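Local coordinates for protein RTX toxin (Vibrio vulnificus CMCP6, PDB 6A7H) that probably inactivates the small GTPases Ras and Rap1 by acting as an endopeptidase, and carries an N-terminal helical domain of the membrane-localization family, at residues K16-S21 with S61-A66; Q23-Q28 with K49-Y54. All coordinates share one frame; numbering follows the deposited sequence.

Interaction 1: residues K16-S21 with S61-A66. With SO4 (sulfate ion), chain F.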
loop_
_atom_site.group_PDB
_atom_site.type_symbol
_atom_site.label_atom_id
_atom_site.label_comp_id
_atom_site.label_asym_id
_atom_site.label_seq_id
_atom_site.Cartn_x
_atom_site.Cartn_y
_atom_site.Cartn_z
ATOM N N LYS A 16 32.139 -30.647 18.327
ATOM C CA LYS A 16 32.174 -29.201 18.216
ATOM C C LYS A 16 31.024 -28.561 18.966
ATOM O O LYS A 16 29.867 -28.737 18.593
ATOM C CB LYS A 16 32.128 -28.792 16.747
ATOM C CG LYS A 16 33.352 -28.072 16.239
ATOM C CD LYS A 16 33.526 -28.345 14.754
ATOM C CE LYS A 16 34.261 -27.200 14.075
ATOM N NZ LYS A 16 35.340 -26.627 14.932
ATOM N N PRO A 17 31.341 -27.850 20.057
ATOM C CA PRO A 17 30.304 -27.139 20.802
ATOM C C PRO A 17 29.604 -26.106 19.920
ATOM O O PRO A 17 30.247 -25.383 19.153
ATOM C CB PRO A 17 31.085 -26.477 21.944
ATOM C CG PRO A 17 32.292 -27.342 22.125
ATOM C CD PRO A 17 32.652 -27.759 20.722
ATOM N N ILE A 18 28.284 -26.052 20.040
ATOM C CA ILE A 18 27.451 -25.274 19.138
ATOM C C ILE A 18 27.301 -23.808 19.555
ATOM O O ILE A 18 26.768 -23.508 20.622
ATOM C CB ILE A 18 26.059 -25.913 19.038
ATOM C CG1 ILE A 18 26.183 -27.370 18.580
ATOM C CG2 ILE A 18 25.157 -25.098 18.121
ATOM C CD1 ILE A 18 24.848 -28.087 18.445
ATOM N N GLY A 19 27.762 -22.897 18.701
ATOM C CA GLY A 19 27.618 -21.474 18.961
ATOM C C GLY A 19 26.187 -20.997 18.768
ATOM O O GLY A 19 25.308 -21.764 18.362
ATOM N N ALA A 20 25.941 -19.726 19.061
ATOM C CA ALA A 20 24.603 -19.170 18.900
ATOM C C ALA A 20 24.213 -19.172 17.431
ATOM O O ALA A 20 23.037 -19.308 17.082
ATOM C CB ALA A 20 24.533 -17.763 19.453
ATOM N N SER A 21 25.219 -19.022 16.576
ATOM C CA SER A 21 24.988 -18.822 15.156
ATOM C C SER A 21 24.620 -20.153 14.494
ATOM O O SER A 21 23.670 -20.222 13.702
ATOM C CB SER A 21 26.225 -18.194 14.507
ATOM O OG SER A 21 25.928 -17.655 13.231
ATOM N N SER A 61 35.734 -22.076 9.884
ATOM C CA SER A 61 34.974 -23.056 10.655
ATOM C C SER A 61 34.925 -24.404 9.938
ATOM O O SER A 61 34.718 -24.456 8.722
ATOM C CB SER A 61 33.550 -22.541 10.906
ATOM O OG SER A 61 32.724 -23.535 11.491
ATOM N N GLY A 62 35.115 -25.490 10.688
ATOM C CA GLY A 62 35.030 -26.827 10.126
ATOM C C GLY A 62 33.653 -27.128 9.552
ATOM O O GLY A 62 33.506 -27.947 8.645
ATOM N N ARG A 63 32.636 -26.448 10.071
ATOM C CA ARG A 63 31.257 -26.710 9.669
ATOM C C ARG A 63 30.913 -26.208 8.264
ATOM O O ARG A 63 29.852 -26.532 7.730
ATOM C CB ARG A 63 30.295 -26.081 10.672
ATOM C CG ARG A 63 30.515 -26.496 12.114
ATOM C CD ARG A 63 29.358 -25.977 12.940
ATOM N NE ARG A 63 29.539 -26.028 14.389
ATOM C CZ ARG A 63 29.308 -27.098 15.143
ATOM N NH1 ARG A 63 28.925 -28.244 14.591
ATOM N NH2 ARG A 63 29.482 -27.025 16.455
ATOM N N ASN A 64 31.803 -25.423 7.668
ATOM C CA ASN A 64 31.498 -24.756 6.403
ATOM C C ASN A 64 31.244 -25.708 5.248
ATOM O O ASN A 64 30.398 -25.440 4.395
ATOM C CB ASN A 64 32.631 -23.810 6.018
ATOM C CG ASN A 64 32.670 -22.576 6.881
ATOM O OD1 ASN A 64 31.826 -22.392 7.761
ATOM N ND2 ASN A 64 33.668 -21.726 6.651
ATOM N N GLN A 65 31.981 -26.814 5.208
ATOM C CA GLN A 65 31.890 -27.705 4.060
ATOM C C GLN A 65 30.531 -28.400 4.016
ATOM O O GLN A 65 29.934 -28.543 2.957
ATOM C CB GLN A 65 33.011 -28.742 4.073
ATOM C CG GLN A 65 32.985 -29.634 2.846
ATOM C CD GLN A 65 34.264 -30.428 2.640
ATOM O OE1 GLN A 65 35.285 -30.186 3.292
ATOM N NE2 GLN A 65 34.212 -31.390 1.725
ATOM N N ALA A 66 30.046 -28.811 5.179
ATOM C CA ALA A 66 28.769 -29.499 5.277
ATOM C C ALA A 66 27.595 -28.535 5.106
ATOM O O ALA A 66 26.516 -28.935 4.653
ATOM C CB ALA A 66 28.674 -30.228 6.603
HETATM S S SO4 F . 30.160 -22.709 16.041
HETATM O O1 SO4 F . 29.534 -21.482 15.553
HETATM O O2 SO4 F . 31.123 -22.344 17.076
HETATM O O3 SO4 F . 29.141 -23.591 16.610
HETATM O O4 SO4 F . 30.846 -23.394 14.948
#
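At the end of the helical bundle where helices 20-34 and 64-78 begin, R63 reaches from the turn before helix 64-78 to the loop K16-I18, and G19 and R63 hold a sulfate ion between them. The arginine chain runs extended from CG to NE, which lets its guanidinium span the gap between the loops. NH2 donates to K16 O at 2.8 Å; this oxygen lies close to the guanidinium plane, yet the donor sits above the carbonyl plane (71° out of it) instead of on a lone pair. A second, weak bond joins NH2 to P17 O at 3.2 Å. K16 CB lies over one guanidinium face, 3.2 Å from NH2, while the lysine chain slides past the arginine in the opposite direction and brings CE within 3.9 Å of G62 N.

The sulfate sits at the start of helix 20-34, a common way for a helix N terminus to receive an anion. It probably came from the crystallisation liquor, though its site is consistent with a domain that meets acidic lipids. G19, in the N-cap position, points its backbone N-H almost straight at sulfate O3 (2.6 Å, 172°), and having no side chain it lets the anion come close. R63 NE bonds O4 at 3.0 Å, and Y54 OH of helix 37-57 also bonds the ion. Arginine suits this place because one flat group can grip carbonyls with one nitrogen and the anion with another. Y22 adds a cation-pi contact to the guanidinium. The root of R63 is steadied by a capping bond, R63 N to S61 OG at 3.2 Å, within the type I turn S61-N64.

Interaction 2: residues Q23-Q28 with K49-Y54. With SO4 (sulfate ion), chain F.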
loop_
_atom_site.group_PDB
_atom_site.type_symbol
_atom_site.label_atom_id
_atom_site.label_comp_id
_atom_site.label_asym_id
_atom_site.label_seq_id
_atom_site.Cartn_x
_atom_site.Cartn_y
_atom_site.Cartn_z
ATOM N N GLN A 23 23.428 -22.639 16.093
ATOM C CA GLN A 23 22.152 -23.028 16.673
ATOM C C GLN A 23 20.997 -22.430 15.854
ATOM O O GLN A 23 19.991 -23.099 15.603
ATOM C CB GLN A 23 22.056 -22.598 18.141
ATOM C CG GLN A 23 20.850 -23.194 18.861
ATOM C CD GLN A 23 20.664 -24.671 18.548
ATOM O OE1 GLN A 23 21.579 -25.470 18.714
ATOM N NE2 GLN A 23 19.479 -25.032 18.064
ATOM N N GLY A 24 21.164 -21.186 15.414
ATOM C CA GLY A 24 20.180 -20.532 14.567
ATOM C C GLY A 24 19.929 -21.295 13.277
ATOM O O GLY A 24 18.799 -21.370 12.791
ATOM N N ILE A 25 20.988 -21.878 12.732
ATOM C CA ILE A 25 20.886 -22.655 11.509
ATOM C C ILE A 25 20.112 -23.952 11.744
ATOM O O ILE A 25 19.250 -24.317 10.943
ATOM C CB ILE A 25 22.282 -22.948 10.934
ATOM C CG1 ILE A 25 22.890 -21.650 10.390
ATOM C CG2 ILE A 25 22.214 -24.006 9.854
ATOM C CD1 ILE A 25 24.335 -21.779 9.965
ATOM N N LEU A 26 20.394 -24.631 12.851
ATOM C CA LEU A 26 19.671 -25.855 13.199
ATOM C C LEU A 26 18.183 -25.589 13.445
ATOM O O LEU A 26 17.322 -26.337 12.975
ATOM C CB LEU A 26 20.280 -26.517 14.437
ATOM C CG LEU A 26 21.733 -27.009 14.383
ATOM C CD1 LEU A 26 22.040 -27.873 15.613
ATOM C CD2 LEU A 26 22.040 -27.770 13.089
ATOM N N ASP A 27 17.887 -24.539 14.202
ATOM C CA ASP A 27 16.501 -24.140 14.421
ATOM C C ASP A 27 15.801 -23.890 13.086
ATOM O O ASP A 27 14.661 -24.306 12.886
ATOM C CB ASP A 27 16.417 -22.882 15.288
ATOM C CG ASP A 27 16.851 -23.121 16.719
ATOM O OD1 ASP A 27 16.890 -24.297 17.152
ATOM O OD2 ASP A 27 17.151 -22.122 17.411
ATOM N N GLN A 28 16.493 -23.206 12.182
ATOM C CA GLN A 28 15.929 -22.869 10.879
ATOM C C GLN A 28 15.704 -24.144 10.057
ATOM O O GLN A 28 14.737 -24.249 9.293
ATOM C CB GLN A 28 16.842 -21.882 10.145
ATOM C CG GLN A 28 16.283 -21.361 8.841
ATOM C CD GLN A 28 15.036 -20.523 9.045
ATOM O OE1 GLN A 28 14.905 -19.838 10.052
ATOM N NE2 GLN A 28 14.106 -20.591 8.098
ATOM N N LYS A 49 20.302 -18.001 3.605
ATOM C CA LYS A 49 20.807 -16.699 4.020
ATOM C C LYS A 49 21.570 -16.818 5.325
ATOM O O LYS A 49 22.579 -16.137 5.519
ATOM C CB LYS A 49 19.667 -15.685 4.166
ATOM C CG LYS A 49 20.109 -14.290 4.602
ATOM C CD LYS A 49 18.929 -13.309 4.534
ATOM C CE LYS A 49 19.271 -11.948 5.085
ATOM N NZ LYS A 49 19.505 -11.951 6.556
ATOM N N LYS A 50 21.087 -17.678 6.219
ATOM C CA LYS A 50 21.790 -17.924 7.475
ATOM C C LYS A 50 23.126 -18.631 7.239
ATOM O O LYS A 50 24.116 -18.330 7.909
ATOM C CB LYS A 50 20.932 -18.748 8.435
ATOM C CG LYS A 50 19.906 -17.941 9.230
ATOM C CD LYS A 50 19.281 -18.820 10.313
ATOM C CE LYS A 50 18.516 -18.025 11.351
ATOM N NZ LYS A 50 17.216 -17.555 10.830
ATOM N N ILE A 51 23.159 -19.569 6.294
ATOM C CA ILE A 51 24.406 -20.273 6.000
ATOM C C ILE A 51 25.470 -19.322 5.447
ATOM O O ILE A 51 26.617 -19.331 5.905
ATOM C CB ILE A 51 24.197 -21.417 4.998
ATOM C CG1 ILE A 51 23.393 -22.546 5.648
ATOM C CG2 ILE A 51 25.554 -21.920 4.502
ATOM C CD1 ILE A 51 22.967 -23.644 4.677
ATOM N N ASN A 52 25.086 -18.514 4.459
ATOM C CA ASN A 52 25.974 -17.499 3.893
ATOM C C ASN A 52 26.557 -16.572 4.962
ATOM O O ASN A 52 27.766 -16.288 4.957
ATOM C CB ASN A 52 25.236 -16.660 2.846
ATOM C CG ASN A 52 24.872 -17.454 1.605
ATOM O OD1 ASN A 52 25.552 -18.420 1.255
ATOM N ND2 ASN A 52 23.792 -17.044 0.928
ATOM N N ASP A 53 25.687 -16.112 5.866
ATOM C CA ASP A 53 26.062 -15.202 6.947
ATOM C C ASP A 53 26.998 -15.902 7.935
ATOM O O ASP A 53 27.895 -15.282 8.506
ATOM C CB ASP A 53 24.820 -14.671 7.689
ATOM C CG ASP A 53 23.932 -13.768 6.815
ATOM O OD1 ASP A 53 24.370 -13.347 5.721
ATOM O OD2 ASP A 53 22.787 -13.470 7.233
ATOM N N TYR A 54 26.780 -17.197 8.141
ATOM C CA TYR A 54 27.642 -17.960 9.033
ATOM C C TYR A 54 29.042 -18.113 8.436
ATOM O O TYR A 54 30.049 -17.888 9.115
ATOM C CB TYR A 54 27.041 -19.339 9.331
ATOM C CG TYR A 54 27.928 -20.210 10.208
ATOM C CD1 TYR A 54 28.919 -21.016 9.649
ATOM C CD2 TYR A 54 27.774 -20.230 11.590
ATOM C CE1 TYR A 54 29.741 -21.805 10.443
ATOM C CE2 TYR A 54 28.591 -21.023 12.394
ATOM C CZ TYR A 54 29.573 -21.805 11.812
ATOM O OH TYR A 54 30.380 -22.596 12.594
HETATM S S SO4 F . 30.160 -22.709 16.041
HETATM O O1 SO4 F . 29.534 -21.482 15.553
HETATM O O2 SO4 F . 31.123 -22.344 17.076
HETATM O O3 SO4 F . 29.141 -23.591 16.610
HETATM O O4 SO4 F . 30.846 -23.394 14.948
#
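I25 and Y54 meet at the heart of this helix pair: I25 CD1 packs 3.7 Å from Y54 CB and also touches the root of the ring, the two side chains crossing at about a right angle. The same methyl lies 4.2 Å from I51 CA, and I25 CG1 rests 4.0 Å from K50 CB. Isoleucine, branched at CB, suits the place: its longer branch, CG1-CD1, reaches into the seam between the helices. Next to it, K50 lays its aliphatic part across G24, with CD 3.6 Å from G24 O; with no side chain on G24, the lysine methylenes lie directly against its carbonyl. A bend at the far end of the lysine (chi4 75°) brings NZ within 3.3 Å of Q28 OE1, a weak bond.

Both polar ends have firmer partners. K50 NZ forms a salt bridge with E46, one turn earlier on its own helix, and Q28 NE2 donates to A43 O, so the glutamine amide links the two helices through both of its ends. With CG anti to the backbone N (chi1 177°), the Y54 ring is carried to the end of the bundle, where OH donates to sulfate O4 at 2.5 Å and O1 of the ion lies at the ring edge. H58 stacks with the ring, and L67 of helix 64-78 packs against both I51 and Y54. With segment axes 9.8 Å apart and 166° between their directions, helices 20-34 and 37-57 form an antiparallel helical hairpin, part of a membrane-localization domain, a family known for four-helix bundles.

From the N terminus, the chain leaves helix 2-14, passes through K16-G19 and enters helix 20-34. It turns back in helix 37-57, and interaction 2 closes this hairpin between Q23-Q28 and K49-Y54. Only then does it reach S61-A66 and begin helix 64-78, where interaction 1 closes the wider loop back to K16-S21. The smaller loop therefore lies wholly within the larger, and the two do not cross. Y54 connects them: its hydroxyl is probably hydrogen-bonded to S61 OG, its ring packs against N64 and S21, and both contacts share the sulfate. Together they tie three consecutive helices of the membrane-localization domain, with interaction 1 at the exposed end of the bundle and interaction 2 in the buried seam.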